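PDB 4H51: aspartate aminotransferase from Leishmania major, which probably catalyses the pyridoxal phosphate-dependent transfer of the amino group between L-aspartate and 2-oxoglutarate, working as a homodimer. Local coordinates for residues R65-A70 and A310-L315; S117-V122 and Y151-A156. All coordinates share one frame; numbering follows the deposited sequence.

Interactions 1 and 2 are separate apolar helix contacts in one aminotransferase chain. Their centres lie about 26 Å apart and their nearest atoms about 9 Å apart, so they do not touch. Both segments of interaction 2 fall between the two segments of interaction 1 in the sequence. The cofactor belongs to the surroundings of interaction 2: Ser117, Gly118 and Thr119 hold the phosphate of the modified lysine at position 265. Interaction 1 approaches the loop of that lysine through Ala313, which packs on Met267, two residues beyond it. Both contacts reach the second subunit, interaction 1 through Tyr81 and interaction 2 through Glu300, Glu301 and Thr303 of that chain.

Interaction 1 (R65-A70 and A310-L315); sequences RVVRKA and ARLAHL
The carbonyl group of Ala70 is the flat group of this contact, and Leu312 lies over one of its faces: Leu312 CD2 is 3.7 Å from Ala70 C, about 19° from the normal to the carbonyl plane. Leu315 approaches the oxygen end instead, its CD1 3.7 Å from Ala70 O. Leu312 CD2 also reaches the methyl of Ala70, 3.8 Å from its CB, while the other branch, CD1, lies 4.3 Å from CG1 of Val67. With chi1 at -71°, CG of Leu312 stands beside its own backbone N and the forked end is carried onto helix 65-76 between Val67 and Ala70.

The short side chain of Ala70 lets the backbones come near, its CA 5.8 Å from the CA of Leu312, although the segment axes pass 9.4 Å apart at closest approach, with 110° between their N-to-C directions. Leu74, one turn further along helix 65-76, continues the packing against Leu312 and Leu315. Tyr81 of the second subunit packs on both Val67 and Leu312, placing the contact at the dimer interface, where Arg68 NH1 also bonds to Leu79 O of that subunit.

No hydrogen bond or salt bridge joins the two segments. Helices 65-76 and 307-318 are therefore held here by dispersion and the burial of methyl groups, with shape rather than directed polar bonds setting how they fit.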
loop_
_atom_site.group_PDB
_atom_site.type_symbol
_atom_site.label_atom_id
_atom_site.label_comp_id
_atom_site.label_asym_id
_atom_site.label_seq_id
_atom_site.Cartn_x
_atom_site.Cartn_y
_atom_site.Cartn_z
ATOM N N ARG B 65 21.868 12.540 -2.481
ATOM C CA ARG B 65 21.996 13.972 -2.195
ATOM C C ARG B 65 20.765 14.725 -2.690
ATOM O O ARG B 65 20.229 15.548 -1.972
ATOM C CB ARG B 65 23.322 14.524 -2.778
ATOM N N VAL B 66 20.262 14.400 -3.886
ATOM C CA VAL B 66 19.070 15.076 -4.405
ATOM C C VAL B 66 17.819 14.830 -3.527
ATOM O O VAL B 66 16.938 15.695 -3.427
ATOM C CB VAL B 66 18.767 14.727 -5.885
ATOM C CG1 VAL B 66 19.854 15.235 -6.778
ATOM C CG2 VAL B 66 18.566 13.229 -6.099
ATOM N N VAL B 67 17.737 13.660 -2.889
ATOM C CA VAL B 67 16.598 13.345 -2.047
ATOM C C VAL B 67 16.689 14.156 -0.772
ATOM O O VAL B 67 15.675 14.691 -0.307
ATOM C CB VAL B 67 16.495 11.839 -1.726
ATOM C CG1 VAL B 67 15.475 11.553 -0.651
ATOM C CG2 VAL B 67 16.168 11.061 -2.993
ATOM N N ARG B 68 17.899 14.262 -0.218
ATOM C CA ARG B 68 18.092 15.106 0.962
ATOM C C ARG B 68 17.696 16.526 0.676
ATOM O O ARG B 68 17.015 17.113 1.490
ATOM C CB ARG B 68 19.545 15.115 1.448
ATOM C CG ARG B 68 20.002 13.819 2.026
ATOM C CD ARG B 68 19.186 13.428 3.220
ATOM N NE ARG B 68 19.914 12.476 4.059
ATOM C CZ ARG B 68 19.345 11.509 4.783
ATOM N NH1 ARG B 68 18.017 11.319 4.779
ATOM N NH2 ARG B 68 20.105 10.728 5.525
ATOM N N LYS B 69 18.049 17.050 -0.494
ATOM C CA LYS B 69 17.644 18.393 -0.903
ATOM C C LYS B 69 16.134 18.513 -1.038
ATOM O O LYS B 69 15.550 19.520 -0.665
ATOM C CB LYS B 69 18.204 18.800 -2.262
ATOM C CG LYS B 69 19.680 19.107 -2.321
ATOM C CD LYS B 69 19.961 19.976 -3.542
ATOM C CE LYS B 69 21.438 20.235 -3.703
ATOM N NZ LYS B 69 21.665 20.934 -4.991
ATOM N N ALA B 70 15.523 17.500 -1.631
ATOM C CA ALA B 70 14.069 17.463 -1.798
ATOM C C ALA B 70 13.321 17.385 -0.457
ATOM O O ALA B 70 12.208 17.952 -0.330
ATOM C CB ALA B 70 13.674 16.297 -2.723
ATOM N N ALA B 310 6.031 10.033 -3.363
ATOM C CA ALA B 310 5.530 10.656 -4.610
ATOM C C ALA B 310 5.891 12.138 -4.641
ATOM O O ALA B 310 6.289 12.647 -5.652
ATOM C CB ALA B 310 4.025 10.475 -4.725
ATOM N N ARG B 311 5.772 12.796 -3.518
ATOM C CA ARG B 311 6.119 14.226 -3.454
ATOM C C ARG B 311 7.614 14.436 -3.611
ATOM O O ARG B 311 8.044 15.327 -4.358
ATOM C CB ARG B 311 5.607 14.828 -2.164
ATOM C CG ARG B 311 4.089 15.009 -2.104
ATOM C CD ARG B 311 3.730 15.941 -0.930
ATOM N NE ARG B 311 2.334 15.794 -0.527
ATOM C CZ ARG B 311 1.305 16.308 -1.184
ATOM N NH1 ARG B 311 1.489 17.119 -2.236
ATOM N NH2 ARG B 311 0.081 16.046 -0.743
ATOM N N LEU B 312 8.427 13.638 -2.910
ATOM C CA LEU B 312 9.858 13.713 -3.116
ATOM C C LEU B 312 10.239 13.503 -4.601
ATOM O O LEU B 312 10.989 14.287 -5.203
ATOM C CB LEU B 312 10.616 12.692 -2.251
ATOM C CG LEU B 312 10.687 12.910 -0.724
ATOM C CD1 LEU B 312 11.229 11.663 -0.011
ATOM C CD2 LEU B 312 11.521 14.166 -0.378
ATOM N N ALA B 313 9.722 12.430 -5.179
ATOM C CA ALA B 313 10.047 12.074 -6.565
ATOM C C ALA B 313 9.541 13.111 -7.526
ATOM O O ALA B 313 10.202 13.491 -8.502
ATOM C CB ALA B 313 9.457 10.729 -6.907
ATOM N N HIS B 314 8.342 13.611 -7.282
ATOM C CA HIS B 314 7.853 14.681 -8.147
ATOM C C HIS B 314 8.765 15.896 -8.182
ATOM O O HIS B 314 9.059 16.458 -9.273
ATOM C CB HIS B 314 6.455 15.140 -7.751
ATOM C CG HIS B 314 6.007 16.303 -8.575
ATOM N ND1 HIS B 314 5.935 17.558 -8.086
ATOM C CD2 HIS B 314 5.759 16.400 -9.944
ATOM C CE1 HIS B 314 5.578 18.401 -9.068
ATOM N NE2 HIS B 314 5.459 17.694 -10.210
ATOM N N LEU B 315 9.203 16.333 -6.998
ATOM C CA LEU B 315 10.108 17.480 -6.893
ATOM C C LEU B 315 11.391 17.249 -7.671
ATOM O O LEU B 315 11.850 18.165 -8.403
ATOM C CB LEU B 315 10.434 17.851 -5.430
ATOM C CG LEU B 315 9.485 18.736 -4.622
ATOM C CD1 LEU B 315 10.143 18.989 -3.255
ATOM C CD2 LEU B 315 9.206 20.105 -5.277
#

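Interaction 2 (S117-V122 and Y151-A156); sequences SGTGAV and YGVVKA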
loop_
_atom_site.group_PDB
_atom_site.type_symbol
_atom_site.label_atom_id
_atom_site.label_comp_id
_atom_site.label_asym_id
_atom_site.label_seq_id
_atom_site.Cartn_x
_atom_site.Cartn_y
_atom_site.Cartn_z
ATOM N N SER B 117 4.764 1.398 -4.879
ATOM C CA SER B 117 6.018 1.047 -5.510
ATOM C C SER B 117 5.799 0.034 -6.643
ATOM O O SER B 117 4.654 -0.151 -7.117
ATOM C CB SER B 117 7.027 0.567 -4.454
ATOM O OG SER B 117 8.287 1.180 -4.721
ATOM N N GLY B 118 6.858 -0.641 -7.045
ATOM C CA GLY B 118 6.782 -1.595 -8.140
ATOM C C GLY B 118 6.046 -2.849 -7.772
ATOM O O GLY B 118 5.372 -3.431 -8.597
ATOM N N THR B 119 6.184 -3.304 -6.533
ATOM C CA THR B 119 5.473 -4.496 -6.117
ATOM C C THR B 119 3.984 -4.192 -6.222
ATOM O O THR B 119 3.240 -4.976 -6.779
ATOM C CB THR B 119 5.791 -4.956 -4.675
ATOM O OG1 THR B 119 7.209 -5.141 -4.471
ATOM C CG2 THR B 119 4.996 -6.237 -4.328
ATOM N N GLY B 120 3.561 -3.059 -5.670
ATOM C CA GLY B 120 2.159 -2.635 -5.725
ATOM C C GLY B 120 1.651 -2.569 -7.150
ATOM O O GLY B 120 0.498 -2.934 -7.449
ATOM N N ALA B 121 2.486 -2.061 -8.058
ATOM C CA ALA B 121 2.088 -1.971 -9.462
ATOM C C ALA B 121 1.954 -3.340 -10.133
ATOM O O ALA B 121 1.063 -3.535 -10.975
ATOM C CB ALA B 121 3.101 -1.067 -10.224
ATOM N N VAL B 122 2.838 -4.278 -9.778
ATOM C CA VAL B 122 2.759 -5.635 -10.353
ATOM C C VAL B 122 1.478 -6.282 -9.836
ATOM O O VAL B 122 0.736 -6.823 -10.622
ATOM C CB VAL B 122 3.983 -6.504 -10.060
ATOM C CG1 VAL B 122 3.774 -7.973 -10.542
ATOM C CG2 VAL B 122 5.200 -5.882 -10.735
ATOM N N TYR B 151 5.985 -14.834 -8.666
ATOM C CA TYR B 151 5.071 -15.980 -8.591
ATOM C C TYR B 151 3.932 -15.764 -7.578
ATOM O O TYR B 151 2.710 -15.891 -7.885
ATOM C CB TYR B 151 5.894 -17.295 -8.330
ATOM C CG TYR B 151 5.093 -18.543 -8.661
ATOM C CD1 TYR B 151 4.169 -19.074 -7.715
ATOM C CD2 TYR B 151 5.173 -19.141 -9.923
ATOM C CE1 TYR B 151 3.374 -20.202 -8.011
ATOM C CE2 TYR B 151 4.362 -20.246 -10.230
ATOM C CZ TYR B 151 3.480 -20.782 -9.278
ATOM O OH TYR B 151 2.689 -21.884 -9.595
ATOM N N GLY B 152 4.316 -15.381 -6.368
ATOM C CA GLY B 152 3.348 -15.165 -5.303
ATOM C C GLY B 152 2.414 -14.021 -5.591
ATOM O O GLY B 152 1.225 -14.088 -5.308
ATOM N N VAL B 153 2.957 -12.944 -6.145
ATOM C CA VAL B 153 2.150 -11.797 -6.501
ATOM C C VAL B 153 1.104 -12.180 -7.521
ATOM O O VAL B 153 -0.073 -11.878 -7.385
ATOM C CB VAL B 153 3.018 -10.597 -7.012
ATOM C CG1 VAL B 153 2.124 -9.504 -7.531
ATOM C CG2 VAL B 153 3.906 -10.092 -5.868
ATOM N N VAL B 154 1.522 -12.893 -8.558
ATOM C CA VAL B 154 0.585 -13.237 -9.624
ATOM C C VAL B 154 -0.490 -14.248 -9.161
ATOM O O VAL B 154 -1.680 -14.121 -9.495
ATOM C CB VAL B 154 1.457 -13.667 -10.841
ATOM C CG1 VAL B 154 0.821 -14.668 -11.741
ATOM C CG2 VAL B 154 1.968 -12.407 -11.580
ATOM N N LYS B 155 -0.069 -15.265 -8.416
ATOM C CA LYS B 155 -0.975 -16.248 -7.755
ATOM C C LYS B 155 -2.033 -15.567 -6.877
ATOM O O LYS B 155 -3.240 -15.833 -6.992
ATOM C CB LYS B 155 -0.132 -17.231 -6.907
ATOM C CG LYS B 155 -0.853 -18.464 -6.328
ATOM C CD LYS B 155 0.113 -19.358 -5.530
ATOM C CE LYS B 155 -0.668 -20.248 -4.541
ATOM N NZ LYS B 155 0.173 -21.294 -3.890
ATOM N N ALA B 156 -1.569 -14.673 -6.012
ATOM C CA ALA B 156 -2.437 -13.973 -5.118
ATOM C C ALA B 156 -3.450 -13.079 -5.844
ATOM O O ALA B 156 -4.568 -12.890 -5.363
ATOM C CB ALA B 156 -1.610 -13.148 -4.146
#
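Val122 and Val153 share one rotamer, chi1 173° in each, which sets CG1 anti to the backbone N and beside the carbonyl carbon. Each helix thereby presents its CG1 to the other, and Val122 CG1 meets Val153 CG1 at 3.8 Å, methyl against methyl, with the two side chains crossing at about a right angle. Val153 CG1 also rests against the backbone of the first helix, 4.0 Å from Val122 C. The other branch, Val153 CG2, turns to Thr119, 4.3 Å from Thr119 CG2. In Thr119, chi1 -55° sets OG1 beside the backbone N and CG2 anti to it, on the side of Val153, while the hydroxyl is used elsewhere.

That hydroxyl is hydrogen-bonded to OP1 of the modified lysine at position 265 and to Thr303 OG1 of the second subunit. Glu300 and Glu301 of that subunit pack on Val153 and Thr119, respectively, so the contact adjoins the dimer interface. Val122 also packs on Ala260 of strand 258-262, in the central sheet.

Across the two segments there is no hydrogen bond, and the backbones stay apart, with 7.3 Å between the CA atoms of Val122 and Val153. Four and five residues before Val122, Gly118 N and Ser117 OG both hydrogen-bond to OP3 of the modified lysine, at the N-terminal end of helix 117-129. This is the glycine-containing phosphate-binding helix N terminus of the fold-type I, pyridoxal phosphate-dependent aminotransferases, here packed against helix 148-156.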